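Local coordinates for p800 reaction center core protein (Heliobacterium modesticaldum, PDB 5V8K) that forms the core subunit of the homodimeric photosynthetic reaction center of heliobacteria, holding bacteriochlorophyll g pigments and binding a [4Fe-4S] cluster, at residues D199-L204 / V279-H284; V206-L211 / I272-G277. All coordinates share one frame; numbering follows the deposited sequence.

Contact 1. Residues D199-L204 / V279-H284; sequences DWEAVL and VFHGAH. With GBF (Bacteriochlorophyll g), chain B.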
loop_
_atom_site.group_PDB
_atom_site.type_symbol
_atom_site.label_atom_id
_atom_site.label_comp_id
_atom_site.label_asym_id
_atom_site.label_seq_id
_atom_site.Cartn_x
_atom_site.Cartn_y
_atom_site.Cartn_z
ATOM N N ASP A 199 -5.045 40.934 9.070
ATOM C CA ASP A 199 -4.787 39.558 9.478
ATOM C C ASP A 199 -3.559 39.003 8.767
ATOM O O ASP A 199 -3.549 38.872 7.536
ATOM C CB ASP A 199 -6.018 38.675 9.211
ATOM C CG ASP A 199 -6.103 37.483 10.163
ATOM O OD1 ASP A 199 -5.199 36.614 10.111
ATOM O OD2 ASP A 199 -7.073 37.418 10.962
ATOM N N TRP A 200 -2.543 38.652 9.564
ATOM C CA TRP A 200 -1.323 38.035 9.048
ATOM C C TRP A 200 -1.614 36.710 8.339
ATOM O O TRP A 200 -0.900 36.336 7.405
ATOM C CB TRP A 200 -0.324 37.817 10.196
ATOM C CG TRP A 200 -0.856 36.951 11.282
ATOM C CD1 TRP A 200 -1.451 37.360 12.437
ATOM C CD2 TRP A 200 -0.865 35.520 11.318
ATOM N NE1 TRP A 200 -1.832 36.276 13.188
ATOM C CE2 TRP A 200 -1.497 35.134 12.518
ATOM C CE3 TRP A 200 -0.414 34.527 10.446
ATOM C CZ2 TRP A 200 -1.674 33.805 12.874
ATOM C CZ3 TRP A 200 -0.603 33.188 10.796
ATOM C CH2 TRP A 200 -1.233 32.840 11.993
ATOM N N GLU A 201 -2.630 35.972 8.767
ATOM C CA GLU A 201 -2.864 34.700 8.104
ATOM C C GLU A 201 -3.425 34.902 6.698
ATOM O O GLU A 201 -3.177 34.082 5.815
ATOM C CB GLU A 201 -3.774 33.799 8.944
ATOM C CG GLU A 201 -3.725 32.335 8.500
ATOM C CD GLU A 201 -4.372 31.340 9.449
ATOM O OE1 GLU A 201 -5.260 31.738 10.245
ATOM O OE2 GLU A 201 -4.005 30.134 9.378
ATOM N N ALA A 202 -4.130 36.003 6.440
ATOM C CA ALA A 202 -4.611 36.224 5.080
ATOM C C ALA A 202 -3.448 36.513 4.146
ATOM O O ALA A 202 -3.363 35.935 3.056
ATOM C CB ALA A 202 -5.639 37.352 5.029
ATOM N N VAL A 203 -2.545 37.409 4.558
ATOM C CA VAL A 203 -1.330 37.691 3.782
ATOM C C VAL A 203 -0.533 36.413 3.567
ATOM O O VAL A 203 -0.123 36.095 2.449
ATOM C CB VAL A 203 -0.485 38.766 4.478
ATOM C CG1 VAL A 203 0.844 38.987 3.732
ATOM C CG2 VAL A 203 -1.277 40.095 4.504
ATOM N N LEU A 204 -0.322 35.653 4.635
ATOM C CA LEU A 204 0.472 34.445 4.538
ATOM C C LEU A 204 -0.134 33.482 3.534
ATOM O O LEU A 204 0.586 32.908 2.701
ATOM C CB LEU A 204 0.580 33.801 5.913
ATOM C CG LEU A 204 1.178 32.391 5.882
ATOM C CD1 LEU A 204 2.600 32.436 5.369
ATOM C CD2 LEU A 204 1.140 31.777 7.249
ATOM N N VAL A 279 -3.886 27.181 0.791
ATOM C CA VAL A 279 -5.344 27.142 0.847
ATOM C C VAL A 279 -5.813 26.782 2.254
ATOM O O VAL A 279 -6.810 27.326 2.746
ATOM C CB VAL A 279 -5.885 26.172 -0.224
ATOM C CG1 VAL A 279 -7.393 25.927 -0.064
ATOM C CG2 VAL A 279 -5.601 26.764 -1.604
ATOM N N PHE A 280 -5.101 25.876 2.933
ATOM C CA PHE A 280 -5.451 25.570 4.316
ATOM C C PHE A 280 -5.411 26.828 5.189
ATOM O O PHE A 280 -6.313 27.053 6.001
ATOM C CB PHE A 280 -4.518 24.499 4.881
ATOM C CG PHE A 280 -4.463 24.512 6.389
ATOM C CD1 PHE A 280 -5.456 23.910 7.143
ATOM C CD2 PHE A 280 -3.446 25.179 7.038
ATOM C CE1 PHE A 280 -5.420 23.958 8.528
ATOM C CE2 PHE A 280 -3.403 25.233 8.414
ATOM C CZ PHE A 280 -4.394 24.626 9.165
ATOM N N HIS A 281 -4.376 27.665 5.037
ATOM C CA HIS A 281 -4.307 28.896 5.826
ATOM C C HIS A 281 -5.419 29.880 5.478
ATOM O O HIS A 281 -5.927 30.578 6.358
ATOM C CB HIS A 281 -2.956 29.564 5.644
ATOM C CG HIS A 281 -1.906 28.971 6.509
ATOM N ND1 HIS A 281 -1.986 29.006 7.882
ATOM C CD2 HIS A 281 -0.783 28.283 6.207
ATOM C CE1 HIS A 281 -0.955 28.364 8.392
ATOM N NE2 HIS A 281 -0.207 27.921 7.393
ATOM N N GLY A 282 -5.755 30.020 4.201
ATOM C CA GLY A 282 -6.818 30.936 3.853
ATOM C C GLY A 282 -8.138 30.463 4.429
ATOM O O GLY A 282 -8.893 31.239 5.010
ATOM N N ALA A 283 -8.400 29.163 4.302
ATOM C CA ALA A 283 -9.598 28.557 4.871
ATOM C C ALA A 283 -9.623 28.710 6.384
ATOM O O ALA A 283 -10.677 28.962 6.976
ATOM C CB ALA A 283 -9.658 27.066 4.481
ATOM N N HIS A 284 -8.481 28.524 7.033
ATOM C CA HIS A 284 -8.431 28.689 8.479
ATOM C C HIS A 284 -8.701 30.136 8.869
ATOM O O HIS A 284 -9.378 30.404 9.868
ATOM C CB HIS A 284 -7.075 28.234 9.026
ATOM C CG HIS A 284 -6.987 28.344 10.503
ATOM N ND1 HIS A 284 -6.227 29.306 11.126
ATOM C CD2 HIS A 284 -7.623 27.664 11.484
ATOM C CE1 HIS A 284 -6.381 29.200 12.435
ATOM N NE2 HIS A 284 -7.231 28.221 12.679
HETATM MG MG GBF B . 1.696 26.608 8.143
HETATM C CHA GBF B . 0.186 25.626 11.184
HETATM C CHB GBF B . 3.084 29.148 9.757
HETATM C CHC GBF B . 3.716 26.937 5.343
HETATM C CHD GBF B . 0.498 23.503 6.842
HETATM N NA GBF B . 1.559 27.308 10.004
HETATM C C1A GBF B . 1.046 26.849 11.150
HETATM C C2A GBF B . 1.083 27.742 12.362
HETATM C C3A GBF B . 1.731 28.987 11.755
HETATM C C4A GBF B . 2.163 28.432 10.429
HETATM C CMA GBF B . 0.753 30.141 11.562
HETATM C CAA GBF B . 1.850 27.243 13.582
HETATM C CBA GBF B . 3.264 26.807 13.230
HETATM C CGA GBF B . 4.120 26.674 14.471
HETATM O O1A GBF B . 3.793 27.218 15.514
HETATM O O2A GBF B . 5.527 26.468 14.220
HETATM N NB GBF B . 3.233 27.864 7.660
HETATM C C1B GBF B . 3.617 28.931 8.396
HETATM C C2B GBF B . 4.527 29.703 7.670
HETATM C C3B GBF B . 4.707 29.057 6.437
HETATM C C4B GBF B . 3.861 27.922 6.472
HETATM C CMB GBF B . 5.199 30.954 8.200
HETATM C CAB GBF B . 5.570 29.464 5.288
HETATM C CBB GBF B . 6.198 30.621 5.065
HETATM N NC GBF B . 1.950 25.503 6.432
HETATM C C1C GBF B . 2.845 25.726 5.463
HETATM C C2C GBF B . 3.140 24.780 4.354
HETATM C C3C GBF B . 2.178 23.842 4.942
HETATM C C4C GBF B . 1.496 24.279 6.072
HETATM C CMC GBF B . 2.661 25.437 3.070
HETATM C CAC GBF B . 1.891 22.504 4.377
HETATM C CBC GBF B . 2.544 21.946 3.143
HETATM N ND GBF B . 0.706 24.956 8.739
HETATM C C1D GBF B . 0.167 23.866 8.226
HETATM C C2D GBF B . -0.812 22.882 9.030
HETATM C C3D GBF B . -0.697 23.732 10.119
HETATM C C4D GBF B . 0.144 24.883 9.992
HETATM C CMD GBF B . -1.574 21.636 8.684
HETATM C CAD GBF B . -1.057 23.651 11.550
HETATM O OBD GBF B . -1.969 23.045 12.177
HETATM C CBD GBF B . -0.538 24.878 12.237
HETATM C CGD GBF B . -1.670 25.719 12.665
HETATM O O1D GBF B . -2.076 25.789 13.808
HETATM O O2D GBF B . -2.279 26.523 11.659
HETATM C CED GBF B . -3.591 26.964 11.925
HETATM C C1 GBF B . 6.348 25.770 15.152
HETATM C C2 GBF B . 7.739 25.666 14.581
HETATM C C3 GBF B . 8.721 26.524 14.917
HETATM C C4 GBF B . 8.461 27.637 15.915
HETATM C C5 GBF B . 10.076 26.316 14.264
HETATM C C6 GBF B . 11.211 26.760 15.175
HETATM C C7 GBF B . 12.524 26.195 14.676
HETATM C C8 GBF B . 13.420 25.580 15.479
HETATM C C9 GBF B . 13.176 25.429 16.956
HETATM C C10 GBF B . 14.731 25.050 14.940
HETATM C C11 GBF B . 14.547 24.200 13.690
HETATM C C12 GBF B . 15.749 24.360 12.783
HETATM C C13 GBF B . 15.841 23.606 11.682
HETATM C C14 GBF B . 14.744 22.628 11.396
HETATM C C15 GBF B . 17.020 23.728 10.744
#
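Glu201 faces His281 and His284 from the first turn of helix 200-224, just after Asp199, the N-cap, whose OD1 accepts from Glu201 N. Trp200 sends its indole to the pigment, CH2 lying 3.4 Å from methyl CMA of the bacteriochlorophyll. Glu201 stretches across the gap, CG swung opposite the backbone N (chi1 -164°) and the chain extended beyond it, and its carboxylate serves both histidines. His281 ND1 donates to Glu201 OE2 over 2.8 Å, almost straight at 177°, in the plane of the imidazole and onto the anti lone pair of that oxygen. His284 ND1 donates to Glu201 OE1 at 2.8 Å, meeting the syn lone pair of this oxygen, with a weak second bond to Glu201 OE2. Arg288 forms salt bridges to Glu201 OE1 and Asp199 OD1. The setting is an antiparallel pair of membrane helices, their axes approaching to 8.4 Å here, and one of them carries an axial ligand of bacteriochlorophyll g: with ND1 turned to the glutamate, His281 NE2 binds magnesium at 2.4 Å. Glu201 is thus a second-shell carboxylate that helps fix the rotation of the imidazole and may make NE2 a stronger electron donor to the metal. One turn on, Leu204 lays CD2 over the His281 ring, 4.0 Å from its centroid in a CH-pi contact, while Phe280 CD2 sits over the opposite face of that imidazole.

Contact 2. Residues V206-L211 / I272-G277; sequences VSCQIL and IMFWIG. With GBF (Bacteriochlorophyll g), chain T.
Two first torsions bring Leu211 and Phe274 together: CG of Leu211 stands opposite its backbone N (chi1 -173°), whereas CG of Phe274 stands opposite its carbonyl carbon (chi1 -85°), which tips the ring toward the neighbouring helix. Leu211 CD2 then comes down over the middle of the phenyl face, 3.7 Å from the centroid of the Phe274 ring and nearly on the ring normal, a well-centred CH-pi contact. Cys208 approaches the same ring from another direction. Its SG lies in the ring plane, 3.9 Å from Phe274 CD1, and so makes a sulfur-aromatic contact with the edge rather than the face. Cys208 CB, one bond back from the sulfur, rests 3.6 Å from Phe274 O, which shows how near the Cys208 side chain lies to the opposing backbone. The axes of the two short segments pass 7.5 Å apart at 144° between their directions, and the CA atoms of Gln209 and Trp275 are 5.0 Å from each other. With an alanine here in place of Phe274, the Leu211 methyl and the Cys208 sulfur would probably lose the surface they pack on, leaving a gap between the helices next to the pigments that the phenyl ring lines. On another side of the pair, the side chain of Gln209 reaches the magnesium of a bacteriochlorophyll g, and Trp275 borders the same pigment with CZ2 3.3 Å from its vinyl carbon CBB. Trp275 also leans on helix 376-401. Such close antiparallel membrane helices, with pigment ligands and pocket-lining hydrophobic residues on their flanks, are consistent with the PsaA/PsaB-type fold, in which membrane helices carry chlorophyll ligands.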
loop_
_atom_site.group_PDB
_atom_site.type_symbol
_atom_site.label_atom_id
_atom_site.label_comp_id
_atom_site.label_asym_id
_atom_site.label_seq_id
_atom_site.Cartn_x
_atom_site.Cartn_y
_atom_site.Cartn_z
ATOM N N VAL A 206 -2.068 34.077 0.922
ATOM C CA VAL A 206 -1.906 34.544 -0.443
ATOM C C VAL A 206 -0.469 34.351 -0.914
ATOM O O VAL A 206 -0.227 33.935 -2.060
ATOM C CB VAL A 206 -2.366 36.005 -0.533
ATOM C CG1 VAL A 206 -1.982 36.628 -1.833
ATOM C CG2 VAL A 206 -3.841 36.040 -0.397
ATOM N N SER A 207 0.510 34.619 -0.038
ATOM C CA SER A 207 1.905 34.401 -0.420
ATOM C C SER A 207 2.145 32.945 -0.817
ATOM O O SER A 207 2.809 32.666 -1.828
ATOM C CB SER A 207 2.855 34.793 0.710
ATOM O OG SER A 207 2.868 36.204 0.913
ATOM N N CYS A 208 1.632 32.004 -0.015
ATOM C CA CYS A 208 1.802 30.594 -0.333
ATOM C C CYS A 208 1.139 30.240 -1.652
ATOM O O CYS A 208 1.716 29.523 -2.471
ATOM C CB CYS A 208 1.244 29.706 0.780
ATOM S SG CYS A 208 2.155 29.805 2.314
ATOM N N GLN A 209 -0.090 30.705 -1.857
ATOM C CA GLN A 209 -0.828 30.325 -3.052
ATOM C C GLN A 209 -0.158 30.866 -4.309
ATOM O O GLN A 209 -0.018 30.153 -5.303
ATOM C CB GLN A 209 -2.267 30.825 -2.954
ATOM C CG GLN A 209 -3.041 30.299 -1.751
ATOM C CD GLN A 209 -4.446 30.707 -1.819
ATOM O OE1 GLN A 209 -5.094 30.412 -2.793
ATOM N NE2 GLN A 209 -4.945 31.422 -0.807
ATOM N N ILE A 210 0.245 32.134 -4.295
ATOM C CA ILE A 210 0.923 32.683 -5.458
ATOM C C ILE A 210 2.280 32.000 -5.658
ATOM O O ILE A 210 2.677 31.705 -6.783
ATOM C CB ILE A 210 1.074 34.204 -5.325
ATOM C CG1 ILE A 210 -0.295 34.873 -5.291
ATOM C CG2 ILE A 210 1.941 34.764 -6.467
ATOM C CD1 ILE A 210 -1.078 34.858 -6.605
ATOM N N LEU A 211 2.998 31.720 -4.577
ATOM C CA LEU A 211 4.256 30.992 -4.725
ATOM C C LEU A 211 4.030 29.645 -5.418
ATOM O O LEU A 211 4.834 29.224 -6.262
ATOM C CB LEU A 211 4.920 30.811 -3.363
ATOM C CG LEU A 211 6.317 30.206 -3.405
ATOM C CD1 LEU A 211 7.290 31.233 -3.932
ATOM C CD2 LEU A 211 6.710 29.748 -2.025
ATOM N N ILE A 272 3.046 21.901 -5.056
ATOM C CA ILE A 272 1.798 21.287 -4.612
ATOM C C ILE A 272 1.619 21.526 -3.119
ATOM O O ILE A 272 0.512 21.803 -2.633
ATOM C CB ILE A 272 1.791 19.783 -4.922
ATOM C CG1 ILE A 272 1.732 19.528 -6.442
ATOM C CG2 ILE A 272 0.651 19.074 -4.206
ATOM C CD1 ILE A 272 0.526 20.024 -7.142
ATOM N N MET A 273 2.720 21.386 -2.399
ATOM C CA MET A 273 2.700 21.538 -0.933
ATOM C C MET A 273 2.299 23.001 -0.534
ATOM O O MET A 273 1.550 23.230 0.395
ATOM C CB MET A 273 4.013 21.094 -0.200
ATOM C CG MET A 273 4.315 19.610 -0.171
ATOM S SD MET A 273 6.039 19.252 0.110
ATOM C CE MET A 273 6.296 19.766 1.781
ATOM N N PHE A 274 2.818 23.991 -1.229
ATOM C CA PHE A 274 2.464 25.377 -0.915
ATOM C C PHE A 274 1.041 25.710 -1.367
ATOM O O PHE A 274 0.371 26.527 -0.735
ATOM C CB PHE A 274 3.454 26.356 -1.545
ATOM C CG PHE A 274 4.685 26.604 -0.711
ATOM C CD1 PHE A 274 4.641 27.509 0.326
ATOM C CD2 PHE A 274 5.874 25.926 -0.959
ATOM C CE1 PHE A 274 5.760 27.737 1.112
ATOM C CE2 PHE A 274 6.981 26.150 -0.171
ATOM C CZ PHE A 274 6.924 27.063 0.861
ATOM N N TRP A 275 0.573 25.105 -2.460
ATOM C CA TRP A 275 -0.795 25.317 -2.916
ATOM C C TRP A 275 -1.779 24.837 -1.858
ATOM O O TRP A 275 -2.686 25.560 -1.451
ATOM C CB TRP A 275 -1.003 24.562 -4.238
ATOM C CG TRP A 275 -2.335 24.673 -4.920
ATOM C CD1 TRP A 275 -3.144 25.772 -5.013
ATOM C CD2 TRP A 275 -2.998 23.621 -5.633
ATOM N NE1 TRP A 275 -4.285 25.459 -5.744
ATOM C CE2 TRP A 275 -4.204 24.143 -6.141
ATOM C CE3 TRP A 275 -2.684 22.284 -5.888
ATOM C CZ2 TRP A 275 -5.097 23.360 -6.888
ATOM C CZ3 TRP A 275 -3.560 21.517 -6.608
ATOM C CH2 TRP A 275 -4.758 22.056 -7.108
ATOM N N ILE A 276 -1.584 23.610 -1.386
ATOM C CA ILE A 276 -2.535 23.016 -0.467
ATOM C C ILE A 276 -2.394 23.635 0.909
ATOM O O ILE A 276 -3.391 23.957 1.551
ATOM C CB ILE A 276 -2.360 21.490 -0.447
ATOM C CG1 ILE A 276 -2.762 20.930 -1.813
ATOM C CG2 ILE A 276 -3.176 20.869 0.688
ATOM C CD1 ILE A 276 -2.354 19.500 -2.071
ATOM N N GLY A 277 -1.158 23.832 1.382
ATOM C CA GLY A 277 -0.965 24.498 2.659
ATOM C C GLY A 277 -1.390 25.948 2.644
ATOM O O GLY A 277 -1.885 26.463 3.646
HETATM MG MG GBF T . -6.922 30.966 -3.948
HETATM C CHA GBF T . -8.045 33.525 -1.825
HETATM C CHB GBF T . -8.857 28.843 -2.311
HETATM C CHC GBF T . -6.128 28.832 -6.487
HETATM C CHD GBF T . -4.965 33.517 -5.627
HETATM N NA GBF T . -8.173 31.135 -2.425
HETATM C C1A GBF T . -8.598 32.148 -1.667
HETATM C C2A GBF T . -9.748 31.957 -0.744
HETATM C C3A GBF T . -9.557 30.443 -0.594
HETATM C C4A GBF T . -8.813 30.122 -1.852
HETATM C CMA GBF T . -8.730 30.040 0.623
HETATM C CAA GBF T . -11.086 32.450 -1.345
HETATM C CBA GBF T . -11.580 31.624 -2.532
HETATM C CGA GBF T . -12.933 32.150 -2.963
HETATM O O1A GBF T . -13.818 32.324 -2.132
HETATM O O2A GBF T . -13.313 31.848 -4.332
HETATM N NB GBF T . -7.581 29.097 -4.445
HETATM C C1B GBF T . -8.250 28.311 -3.568
HETATM C C2B GBF T . -8.405 27.071 -4.141
HETATM C C3B GBF T . -7.661 27.077 -5.308
HETATM C C4B GBF T . -7.043 28.346 -5.408
HETATM C CMB GBF T . -9.240 25.936 -3.588
HETATM C CAB GBF T . -7.652 25.893 -6.178
HETATM C CBB GBF T . -7.276 25.806 -7.434
HETATM N NC GBF T . -5.813 31.171 -5.657
HETATM C C1C GBF T . -5.564 30.207 -6.539
HETATM C C2C GBF T . -4.628 30.327 -7.692
HETATM C C3C GBF T . -4.431 31.726 -7.341
HETATM C C4C GBF T . -5.065 32.166 -6.187
HETATM C CMC GBF T . -3.347 29.508 -7.389
HETATM C CAC GBF T . -3.543 32.579 -8.155
HETATM C CBC GBF T . -2.888 32.038 -9.402
HETATM N ND GBF T . -6.546 32.950 -3.886
HETATM C C1D GBF T . -5.789 33.879 -4.464
HETATM C C2D GBF T . -5.757 35.404 -3.904
HETATM C C3D GBF T . -6.687 35.060 -2.918
HETATM C C4D GBF T . -7.133 33.703 -2.871
HETATM C CMD GBF T . -5.069 36.663 -4.284
HETATM C CAD GBF T . -7.463 35.799 -1.897
HETATM O OBD GBF T . -7.332 36.965 -1.397
HETATM C CBD GBF T . -8.250 34.796 -1.091
HETATM C CGD GBF T . -7.758 34.606 0.315
HETATM O O1D GBF T . -6.904 33.788 0.613
HETATM O O2D GBF T . -8.265 35.407 1.388
HETATM C CED GBF T . -7.278 35.904 2.292
HETATM C C1 GBF T . -14.660 31.820 -4.793
HETATM C C2 GBF T . -14.676 30.851 -5.948
HETATM C C3 GBF T . -14.241 31.186 -7.173
HETATM C C4 GBF T . -13.728 32.564 -7.468
HETATM C C5 GBF T . -14.265 30.156 -8.280
#

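How the contacts relate
Contacts 1 and 2 are successive levels of one helix pair, helix 200-224 against helix 258-291, with their centres about 10 Å apart. Because the helices run antiparallel, the ranges nest: 206-211 and 272-277 lie inside the loop closed by 199-204 and 279-284. The levels touch where Val279 packs on the side chain of Gln209. Contact 1 is polar and sits farther from the centre of the chain, about 19 Å between centres against 9 Å for the apolar contact 2. At each level a side chain of one helix meets the magnesium of a different bacteriochlorophyll, His281 in contact 1 and Gln209 in contact 2, so a single helix pair positions at least two pigments along its length.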